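Local coordinates for protein Abbfa_003403 (Acinetobacter baumannii, PDB 4ZXH) that is a four-domain nonribosomal peptide synthetase that probably takes part in making a peptide, with condensation, adenylation, carrier (PCP) and thioesterase domains in a single chain, at residues Leu1183-Arg1188 and Asp1241-Asn1246. Sequence-based numbering, arbitrary orientation.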
# COMPACT_ATOMS: atom_id res chain seq x y z
N LEU A 1183 -42.82 -6.01 18.71
CA LEU A 1183 -41.37 -6.08 18.58
C LEU A 1183 -40.89 -7.51 18.45
O LEU A 1183 -40.00 -7.81 17.66
CB LEU A 1183 -40.68 -5.44 19.77
CG LEU A 1183 -40.15 -4.03 19.55
CD1 LEU A 1183 -39.33 -3.67 20.76
CD2 LEU A 1183 -39.32 -4.00 18.27
N SER A 1184 -41.48 -8.41 19.23
CA SER A 1184 -41.06 -9.80 19.12
C SER A 1184 -41.34 -10.34 17.71
O SER A 1184 -40.47 -10.96 17.08
CB SER A 1184 -41.73 -10.66 20.16
OG SER A 1184 -41.41 -12.01 19.88
N TRP A 1185 -42.55 -10.07 17.21
CA TRP A 1185 -42.87 -10.40 15.82
C TRP A 1185 -41.89 -9.76 14.85
O TRP A 1185 -41.36 -10.43 13.97
CB TRP A 1185 -44.28 -9.96 15.47
CG TRP A 1185 -45.32 -10.77 16.14
CD1 TRP A 1185 -45.12 -11.87 16.94
CD2 TRP A 1185 -46.73 -10.56 16.10
NE1 TRP A 1185 -46.32 -12.35 17.40
CE2 TRP A 1185 -47.33 -11.56 16.89
CE3 TRP A 1185 -47.55 -9.63 15.46
CZ2 TRP A 1185 -48.69 -11.65 17.07
CZ3 TRP A 1185 -48.91 -9.71 15.65
CH2 TRP A 1185 -49.46 -10.72 16.44
N PHE A 1186 -41.64 -8.47 15.03
CA PHE A 1186 -40.77 -7.76 14.13
C PHE A 1186 -39.36 -8.35 14.10
O PHE A 1186 -38.76 -8.49 13.02
CB PHE A 1186 -40.69 -6.29 14.51
CG PHE A 1186 -39.77 -5.51 13.64
CD1 PHE A 1186 -40.00 -5.44 12.27
CD2 PHE A 1186 -38.70 -4.83 14.18
CE1 PHE A 1186 -39.16 -4.73 11.45
CE2 PHE A 1186 -37.85 -4.10 13.35
CZ PHE A 1186 -38.08 -4.06 11.98
N ALA A 1187 -38.86 -8.73 15.27
CA ALA A 1187 -37.54 -9.36 15.35
C ALA A 1187 -37.52 -10.66 14.53
O ALA A 1187 -36.61 -10.88 13.73
CB ALA A 1187 -37.18 -9.63 16.79
N ARG A 1188 -38.54 -11.50 14.71
CA ARG A 1188 -38.67 -12.74 13.97
C ARG A 1188 -38.75 -12.51 12.46
O ARG A 1188 -38.01 -13.12 11.70
CB ARG A 1188 -39.91 -13.52 14.45
CG ARG A 1188 -40.22 -14.76 13.62
CD ARG A 1188 -41.64 -15.21 13.80
NE ARG A 1188 -42.58 -14.19 13.34
CZ ARG A 1188 -43.87 -14.16 13.64
NH1 ARG A 1188 -44.41 -15.09 14.41
NH2 ARG A 1188 -44.63 -13.18 13.17
N ASP A 1241 -41.38 1.25 12.19
CA ASP A 1241 -42.56 2.05 11.85
C ASP A 1241 -43.20 1.62 10.53
O ASP A 1241 -44.43 1.53 10.42
CB ASP A 1241 -42.21 3.54 11.79
CG ASP A 1241 -42.09 4.17 13.17
OD1 ASP A 1241 -42.43 3.53 14.20
OD2 ASP A 1241 -41.64 5.34 13.20
N THR A 1242 -42.37 1.36 9.52
CA THR A 1242 -42.86 0.80 8.26
C THR A 1242 -43.61 -0.52 8.49
O THR A 1242 -44.73 -0.71 8.00
CB THR A 1242 -41.71 0.58 7.26
OG1 THR A 1242 -41.23 1.86 6.85
CG2 THR A 1242 -42.18 -0.18 6.04
N TYR A 1243 -42.98 -1.41 9.25
CA TYR A 1243 -43.57 -2.67 9.65
C TYR A 1243 -44.94 -2.45 10.32
O TYR A 1243 -45.94 -3.10 9.95
CB TYR A 1243 -42.60 -3.42 10.58
CG TYR A 1243 -43.10 -4.76 11.11
CD1 TYR A 1243 -43.04 -5.90 10.32
CD2 TYR A 1243 -43.62 -4.87 12.42
CE1 TYR A 1243 -43.50 -7.12 10.79
CE2 TYR A 1243 -44.07 -6.08 12.91
CZ TYR A 1243 -44.00 -7.21 12.09
OH TYR A 1243 -44.43 -8.43 12.53
N LEU A 1244 -45.01 -1.52 11.28
CA LEU A 1244 -46.26 -1.25 11.99
C LEU A 1244 -47.31 -0.71 11.03
O LEU A 1244 -48.48 -1.04 11.15
CB LEU A 1244 -46.05 -0.27 13.15
CG LEU A 1244 -45.23 -0.80 14.33
CD1 LEU A 1244 -44.94 0.28 15.32
CD2 LEU A 1244 -45.91 -1.97 15.02
N ALA A 1245 -46.88 0.13 10.08
CA ALA A 1245 -47.79 0.81 9.16
C ALA A 1245 -48.47 -0.19 8.25
O ALA A 1245 -49.68 -0.13 8.01
CB ALA A 1245 -47.04 1.83 8.35
N ASN A 1246 -47.68 -1.13 7.74
CA ASN A 1246 -48.23 -2.17 6.89
C ASN A 1246 -49.16 -3.07 7.70
O ASN A 1246 -50.16 -3.55 7.17
CB ASN A 1246 -47.11 -2.97 6.24
CG ASN A 1246 -46.46 -2.22 5.09
OD1 ASN A 1246 -47.07 -1.34 4.47
ND2 ASN A 1246 -45.21 -2.58 4.79
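Phe1186 and Tyr1243 meet where helix 1179-1191 packs on helix 1233-1251, their CA atoms, 7.3 Å apart, being the nearest pair between 1183-1188 and 1241-1246. The two aromatic side chains slide past each other in opposite directions, the tyrosine ring ending beside the backbone of Phe1186 and the phenylalanine ring beside Tyr1243 CB. Phe1186 CD1 comes over one face of the tyrosine ring, near its rim, 3.4 Å from Tyr1243 CG, while Phe1186 CE1 approaches Tyr1243 CB at 3.8 Å. The ring planes are inclined at 50° and the centroids lie 4.9 Å apart, an oblique aromatic pair. Phe1186 CB makes a CH-pi contact over the tyrosine face, 4.1 Å from the ring centroid. Because Tyr1243 has CG anti to its own backbone N (chi1 179°), its ring extends across the gap to helix 1179-1191, where Tyr1243 OH reaches Trp1185 CB at 3.3 Å. The indole itself turns away from this meeting point. Tyr1243 OH is hydrogen-bonded to Asp1189 OD2, one turn beyond Trp1185, which gives the polar end of this buried side chain a partner. Phe1240 and Phe1236 also meet the Phe1186 ring, extending the aromatic cluster along helix 1233-1251. The arrangement is a helix-helix aromatic contact in the helical insertion between strands 1157-1163 and 1262-1267, consistent with the lid region of an alpha/beta-hydrolase-type thioesterase domain.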